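Local coordinates for putative hemin ABC transport system, membrane protein (Burkholderia cenocepacia J2315, PDB 5B57), which is the transmembrane subunit of a heme-importing ABC transporter and probably forms part of the route by which heme crosses the cell membrane, at residues A85-D90 with A98-I103; L71-Y76 with A345-R350; G64-V69 with G338-L343. One frame throughout, in Å; residues are numbered along the deposited sequence.

Interaction 1 of 3, residues A85-D90 with A98-I103. With DMU (decyl-beta-D-maltopyranoside), chain E.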
# COMPACT_ATOMS: atom_id res chain seq x y z
N ALA A 85 -21.96 8.57 -49.62
CA ALA A 85 -22.22 8.06 -50.97
C ALA A 85 -21.33 6.87 -51.33
O ALA A 85 -21.82 5.87 -51.87
CB ALA A 85 -22.04 9.18 -51.99
N ALA A 86 -20.02 6.96 -51.05
CA ALA A 86 -19.09 5.89 -51.43
C ALA A 86 -19.40 4.59 -50.69
O ALA A 86 -19.47 3.52 -51.30
CB ALA A 86 -17.65 6.32 -51.16
N LEU A 87 -19.58 4.66 -49.37
CA LEU A 87 -19.84 3.45 -48.59
C LEU A 87 -21.20 2.86 -48.87
O LEU A 87 -21.42 1.69 -48.55
CB LEU A 87 -19.73 3.73 -47.09
CG LEU A 87 -18.32 3.72 -46.48
CD1 LEU A 87 -18.47 3.80 -45.00
CD2 LEU A 87 -17.54 2.47 -46.90
N SER A 88 -22.11 3.63 -49.44
CA SER A 88 -23.46 3.18 -49.72
C SER A 88 -23.64 2.64 -51.12
O SER A 88 -24.77 2.37 -51.52
CB SER A 88 -24.44 4.33 -49.52
OG SER A 88 -23.80 5.41 -48.88
N GLY A 89 -22.57 2.53 -51.91
CA GLY A 89 -22.63 1.85 -53.18
C GLY A 89 -22.64 2.70 -54.43
O GLY A 89 -22.83 2.15 -55.52
N ASP A 90 -22.46 4.00 -54.32
CA ASP A 90 -22.42 4.89 -55.47
C ASP A 90 -21.40 4.37 -56.48
O ASP A 90 -20.19 4.35 -56.18
CB ASP A 90 -22.05 6.29 -54.98
CG ASP A 90 -21.99 7.33 -56.08
OD1 ASP A 90 -22.13 7.01 -57.29
OD2 ASP A 90 -21.79 8.51 -55.70
N ALA A 98 -13.22 1.68 -51.49
CA ALA A 98 -12.10 0.80 -51.18
C ALA A 98 -11.14 1.43 -50.16
O ALA A 98 -10.68 0.75 -49.24
CB ALA A 98 -11.35 0.44 -52.46
N VAL A 99 -10.82 2.72 -50.30
CA VAL A 99 -9.99 3.38 -49.29
C VAL A 99 -10.71 3.42 -47.94
O VAL A 99 -10.09 3.22 -46.89
CB VAL A 99 -9.59 4.79 -49.77
CG1 VAL A 99 -9.04 5.60 -48.61
CG2 VAL A 99 -8.57 4.71 -50.90
N LEU A 100 -12.02 3.67 -47.94
CA LEU A 100 -12.73 3.74 -46.67
C LEU A 100 -12.98 2.36 -46.07
O LEU A 100 -12.65 2.11 -44.91
CB LEU A 100 -14.06 4.49 -46.83
CG LEU A 100 -13.96 5.97 -47.19
CD1 LEU A 100 -15.32 6.63 -47.17
CD2 LEU A 100 -13.02 6.66 -46.24
N LEU A 101 -13.58 1.45 -46.84
CA LEU A 101 -13.94 0.16 -46.25
C LEU A 101 -12.74 -0.76 -46.05
O LEU A 101 -12.84 -1.72 -45.28
CB LEU A 101 -14.98 -0.55 -47.10
CG LEU A 101 -15.80 -1.53 -46.27
CD1 LEU A 101 -17.22 -1.01 -46.08
CD2 LEU A 101 -15.81 -2.90 -46.91
N ASP A 102 -11.60 -0.50 -46.70
CA ASP A 102 -10.46 -1.41 -46.60
C ASP A 102 -9.26 -0.85 -45.85
O ASP A 102 -8.52 -1.63 -45.25
CB ASP A 102 -9.98 -1.83 -47.99
CG ASP A 102 -10.83 -2.90 -48.58
OD1 ASP A 102 -11.70 -3.41 -47.84
OD2 ASP A 102 -10.62 -3.22 -49.78
N ILE A 103 -9.02 0.46 -45.88
CA ILE A 103 -7.86 1.06 -45.27
C ILE A 103 -8.24 1.88 -44.04
O ILE A 103 -7.50 1.91 -43.06
CB ILE A 103 -7.09 1.93 -46.29
CG1 ILE A 103 -7.08 1.28 -47.68
CG2 ILE A 103 -5.69 2.21 -45.79
CD1 ILE A 103 -6.32 -0.03 -47.77
C1 DMU E . -15.48 -9.80 -40.57
C2 DMU E . -14.79 -9.59 -41.89
C3 DMU E . -15.56 -8.57 -42.73
C4 DMU E . -15.83 -7.27 -41.93
O5 DMU E . -16.45 -7.60 -40.66
C6 DMU E . -15.61 -8.47 -39.86
O7 DMU E . -14.82 -8.27 -43.92
O16 DMU E . -16.20 -8.68 -38.58
C18 DMU E . -15.51 -7.95 -37.56
C19 DMU E . -16.48 -7.01 -36.88
C22 DMU E . -15.76 -6.06 -35.94
C25 DMU E . -16.74 -5.43 -34.95
C28 DMU E . -16.21 -5.52 -33.52
C31 DMU E . -17.27 -6.05 -32.55
C34 DMU E . -17.35 -5.18 -31.29
C37 DMU E . -17.79 -6.00 -30.06
C40 DMU E . -17.40 -5.30 -28.75
C43 DMU E . -18.53 -4.42 -28.24
O49 DMU E . -14.74 -10.72 -39.76
O55 DMU E . -14.66 -10.83 -42.59
C57 DMU E . -16.74 -6.30 -42.70
O61 DMU E . -16.00 -5.68 -43.76
C5 DMU E . -14.90 -9.66 -45.92
C7 DMU E . -13.49 -9.41 -46.45
C8 DMU E . -13.39 -8.04 -47.13
C9 DMU E . -13.96 -6.95 -46.24
O1 DMU E . -15.33 -7.23 -45.95
C10 DMU E . -15.47 -8.43 -45.17
O2 DMU E . -12.01 -7.75 -47.43
O3 DMU E . -14.88 -10.81 -45.05
O4 DMU E . -13.15 -10.43 -47.39
C11 DMU E . -13.85 -5.60 -46.93
O6 DMU E . -13.37 -5.79 -48.28
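One methyl group of Leu87 makes this contact: CD2 lies 3.6 Å from Leu101 CD1 and 4.0 Å from Leu101 CB. The side chains of Leu87 and Leu101 run obliquely across each other, and the same Leu87 CD2 also meets Leu100 CB at 4.0 Å. Leu101 divides its branches between two partners. With CG anti to the backbone N (chi1 -155°), CD1 goes to the protein while CD2 packs against C11 of a bound decyl maltopyranoside detergent. Next along the helix, Asp102 OD1 accepts a hydrogen bond from O6 of that sugar at 2.9 Å, so an apolar and a charged side chain hold neighbouring atoms of one hydroxymethyl group.

Behind Leu87 its helix ends in a Schellman motif. Gly89 takes the positive phi, and Asp90 N returns to Ala85 O (3.1 Å). Asp90 OD1 accepts a hydrogen bond from Ala92 N, at the start of the link to the next helix. The contact packs the C-terminal end of helix 80-87 against an early turn of the long helix 94-128, across a short loop. Trp242, at the start of helix 242-260, donates to Leu101 O, while Val99 meets Tyr76 in the loop following helix 54-72.

Interaction 2 of 3, residues L71-Y76 with A345-R350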
# COMPACT_ATOMS: atom_id res chain seq x y z
N LEU A 71 -13.56 8.48 -40.13
CA LEU A 71 -13.38 7.89 -41.45
C LEU A 71 -13.02 8.93 -42.51
O LEU A 71 -12.36 8.60 -43.50
CB LEU A 71 -14.64 7.15 -41.89
CG LEU A 71 -14.97 5.87 -41.14
CD1 LEU A 71 -16.46 5.62 -41.23
CD2 LEU A 71 -14.18 4.71 -41.71
N CYS A 72 -13.44 10.18 -42.31
CA CYS A 72 -13.26 11.23 -43.29
C CYS A 72 -11.97 12.03 -43.14
O CYS A 72 -11.64 12.77 -44.07
CB CYS A 72 -14.43 12.20 -43.22
SG CYS A 72 -15.96 11.34 -43.33
N VAL A 73 -11.26 11.90 -42.01
CA VAL A 73 -10.10 12.75 -41.78
C VAL A 73 -8.78 11.96 -41.70
O VAL A 73 -7.81 12.48 -41.18
CB VAL A 73 -10.28 13.60 -40.51
CG1 VAL A 73 -11.25 14.77 -40.76
CG2 VAL A 73 -10.76 12.72 -39.38
N GLY A 74 -8.69 10.75 -42.24
CA GLY A 74 -7.38 10.11 -42.27
C GLY A 74 -6.44 10.67 -43.33
O GLY A 74 -6.50 11.86 -43.64
N ALA A 75 -5.58 9.84 -43.93
CA ALA A 75 -4.73 10.36 -45.02
C ALA A 75 -5.53 10.70 -46.27
O ALA A 75 -5.07 11.53 -47.07
CB ALA A 75 -3.62 9.37 -45.36
N TYR A 76 -6.71 10.09 -46.47
CA TYR A 76 -7.63 10.32 -47.60
C TYR A 76 -8.76 11.23 -47.11
O TYR A 76 -9.57 10.82 -46.27
CB TYR A 76 -8.18 8.98 -48.11
CG TYR A 76 -9.22 9.02 -49.23
CD1 TYR A 76 -8.83 9.14 -50.55
CD2 TYR A 76 -10.59 8.88 -48.96
CE1 TYR A 76 -9.77 9.17 -51.58
CE2 TYR A 76 -11.54 8.90 -50.00
CZ TYR A 76 -11.12 9.05 -51.30
OH TYR A 76 -12.01 9.08 -52.35
N ALA A 345 -7.28 9.87 -29.54
CA ALA A 345 -5.82 9.78 -29.57
C ALA A 345 -5.29 9.36 -30.94
O ALA A 345 -4.21 9.83 -31.34
CB ALA A 345 -5.31 8.80 -28.52
N ASP A 346 -6.00 8.47 -31.67
CA ASP A 346 -5.50 8.02 -32.97
C ASP A 346 -5.84 9.01 -34.06
O ASP A 346 -5.04 9.22 -34.98
CB ASP A 346 -6.04 6.64 -33.34
CG ASP A 346 -5.30 6.02 -34.55
OD1 ASP A 346 -4.08 5.73 -34.41
OD2 ASP A 346 -5.92 5.81 -35.61
N LEU A 347 -7.02 9.62 -33.97
CA LEU A 347 -7.29 10.79 -34.77
C LEU A 347 -6.24 11.87 -34.54
O LEU A 347 -5.89 12.59 -35.48
CB LEU A 347 -8.68 11.30 -34.45
CG LEU A 347 -9.45 11.69 -35.68
CD1 LEU A 347 -10.83 11.18 -35.43
CD2 LEU A 347 -9.42 13.19 -35.79
N ALA A 348 -5.74 12.01 -33.31
CA ALA A 348 -4.68 12.98 -33.08
C ALA A 348 -3.37 12.59 -33.77
O ALA A 348 -2.69 13.46 -34.33
CB ALA A 348 -4.47 13.18 -31.58
N ALA A 349 -2.98 11.31 -33.74
CA ALA A 349 -1.68 10.94 -34.32
C ALA A 349 -1.69 11.13 -35.84
O ALA A 349 -0.78 11.73 -36.42
CB ALA A 349 -1.35 9.49 -33.98
N ARG A 350 -2.75 10.62 -36.51
CA ARG A 350 -2.85 10.71 -37.95
C ARG A 350 -3.07 12.15 -38.44
O ARG A 350 -3.30 12.40 -39.62
CB ARG A 350 -3.98 9.81 -38.47
CG ARG A 350 -3.51 8.56 -39.19
CD ARG A 350 -3.67 8.70 -40.73
NE ARG A 350 -2.67 7.98 -41.53
CZ ARG A 350 -1.52 8.50 -41.94
NH1 ARG A 350 -1.19 9.74 -41.62
NH2 ARG A 350 -0.69 7.77 -42.67
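Val73 opens the contact against Leu347, its CG2 lying 3.9 Å from Leu347 CD2 and 4.1 Å from Leu347 CG. The two side chains cross at about a right angle, so a methyl of the valine meets the branched end of the leucine. Val73 CG1 is anti to its carbonyl carbon (chi1 -75°), and CG2 is thereby seated between the backbone N and that carbon, facing helix 327-352.

At Gly74 the chain comes nearest to its partner, with Gly74 CA 6.3 Å from Arg350 CA. The Arg350 side chain was modelled in two conformers, so its placement is doubtful throughout. In the one described here, Arg350 CD passes the backbone 4.3 Å from Gly74 CA. Ala75 follows, and its N lies 3.9 Å from Arg350 CD. The guanidinium of this conformer lies with one face under Ala75 CB, which sits 4.1 Å above its plane and over its centre.

The contact packs the exit from helix 54-72 against the later turns of helix 327-352. Helix 94-128 adds a further wall through Arg107, which forms a salt bridge with Asp346 and also touches Arg350. Ala348 packs on Leu363 of helix 360-378, and Cys72 rests on helix 80-87.

Interaction 3 of 3, residues G64-V69 with G338-L343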
# COMPACT_ATOMS: atom_id res chain seq x y z
N GLY A 64 -19.93 7.63 -31.15
CA GLY A 64 -20.47 7.39 -32.48
C GLY A 64 -20.18 8.53 -33.43
O GLY A 64 -19.71 8.32 -34.55
N ALA A 65 -20.45 9.77 -33.00
CA ALA A 65 -20.20 10.94 -33.84
C ALA A 65 -18.75 11.00 -34.27
O ALA A 65 -18.45 10.88 -35.46
CB ALA A 65 -20.56 12.23 -33.11
N MET A 66 -17.86 11.20 -33.31
CA MET A 66 -16.43 11.16 -33.53
C MET A 66 -16.01 10.01 -34.45
O MET A 66 -15.23 10.20 -35.40
CB MET A 66 -15.71 11.03 -32.19
CG MET A 66 -14.31 10.58 -32.37
SD MET A 66 -13.21 11.57 -31.38
CE MET A 66 -13.39 13.16 -32.19
N SER A 67 -16.53 8.81 -34.18
CA SER A 67 -16.25 7.66 -35.03
C SER A 67 -16.52 7.96 -36.50
O SER A 67 -15.66 7.76 -37.36
CB SER A 67 -17.10 6.49 -34.56
OG SER A 67 -16.51 5.28 -34.92
N VAL A 68 -17.72 8.45 -36.81
CA VAL A 68 -18.08 8.80 -38.18
C VAL A 68 -17.09 9.79 -38.76
O VAL A 68 -16.61 9.63 -39.89
CB VAL A 68 -19.52 9.35 -38.22
CG1 VAL A 68 -19.76 10.20 -39.46
CG2 VAL A 68 -20.50 8.21 -38.19
N VAL A 69 -16.74 10.84 -38.00
CA VAL A 69 -15.81 11.81 -38.57
C VAL A 69 -14.45 11.18 -38.76
O VAL A 69 -13.72 11.54 -39.69
CB VAL A 69 -15.75 13.10 -37.73
CG1 VAL A 69 -16.65 12.98 -36.55
CG2 VAL A 69 -14.32 13.45 -37.30
N GLY A 338 -13.39 4.87 -22.91
CA GLY A 338 -12.11 4.41 -23.43
C GLY A 338 -12.07 4.41 -24.94
O GLY A 338 -11.12 4.88 -25.56
N ALA A 339 -13.12 3.87 -25.56
CA ALA A 339 -13.23 3.95 -27.00
C ALA A 339 -13.21 5.41 -27.46
O ALA A 339 -12.52 5.75 -28.42
CB ALA A 339 -14.50 3.24 -27.47
N LEU A 340 -13.91 6.28 -26.74
CA LEU A 340 -13.88 7.69 -27.11
C LEU A 340 -12.47 8.28 -26.99
O LEU A 340 -12.01 9.00 -27.88
CB LEU A 340 -14.89 8.49 -26.28
CG LEU A 340 -14.93 9.95 -26.73
CD1 LEU A 340 -15.30 10.08 -28.22
CD2 LEU A 340 -15.91 10.71 -25.88
N LEU A 341 -11.76 7.97 -25.91
CA LEU A 341 -10.43 8.56 -25.73
C LEU A 341 -9.40 7.98 -26.72
O LEU A 341 -8.59 8.72 -27.28
CB LEU A 341 -9.97 8.39 -24.28
CG LEU A 341 -10.73 9.20 -23.22
CD1 LEU A 341 -10.56 8.57 -21.86
CD2 LEU A 341 -10.27 10.65 -23.19
N THR A 342 -9.40 6.66 -26.93
CA THR A 342 -8.43 6.04 -27.83
C THR A 342 -8.56 6.59 -29.24
O THR A 342 -7.57 6.92 -29.90
CB THR A 342 -8.64 4.54 -27.86
OG1 THR A 342 -8.59 4.03 -26.53
CG2 THR A 342 -7.60 3.87 -28.72
N LEU A 343 -9.79 6.64 -29.73
CA LEU A 343 -10.07 7.19 -31.04
C LEU A 343 -9.64 8.66 -31.13
O LEU A 343 -8.99 9.06 -32.11
CB LEU A 343 -11.56 7.01 -31.28
CG LEU A 343 -12.29 7.43 -32.53
CD1 LEU A 343 -11.79 6.62 -33.71
CD2 LEU A 343 -13.72 7.12 -32.20
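Two predicted transmembrane helices, 54-72 and 327-352, run side by side in the same direction here and meet through Met66, Ser67, Leu340 and Leu343. The axes of the two segments approach to 10.0 Å at a crossing angle of 30°, a spacing filled by Met66 and the two leucines.

Met66 reaches across with CG anti to its backbone N (chi1 163°) and a chain bent further along. Its CG meets Leu343 CD2 at 3.5 Å, the two side chains sliding past each other in opposite directions. Leu340 is met differently: it crosses Met66 at about a right angle, with its CD1 4.1 Å from Met66 SD and equally far from Met66 CB. Leu343 CD2 also reaches the next residue, 3.8 Å from Ser67 N and 4.2 Å from Ser67 CB.

Within helix 327-352, Thr342 OG1 donates to Gly338 O at 2.8 Å from 42° above the carbonyl plane, and Thr342 N donates to the same oxygen. Val108 and Leu112 of helix 94-128 lie on Ser67. The side-chain contacts across the pair are apolar, methyls, methylenes and a thioether in van der Waals packing, with one leucine methyl also beside the backbone N of Ser67; packing, not directional bonding, sets their orientation.

From the N terminus, helix 54-72 supplies the first segments of interaction 3 and then interaction 2, which adjoin in sequence. The chain next forms helix 80-87 and turns into helix 94-128, where interaction 1 closes a short loop of seven residues. Each of the two long loops spans 268 residues between its segments, mostly helical, before helix 327-352 closes first interaction 3 and then interaction 2. These two run in the same order on both helices, so their loops cross, and interaction 1 nests inside both. Leu100 CD2 packs 3.4 Å from Leu71 O, joining interactions 1 and 2, whose centres are about 16 Å apart. Early and late helices of the FecCD family fold are thus tied together.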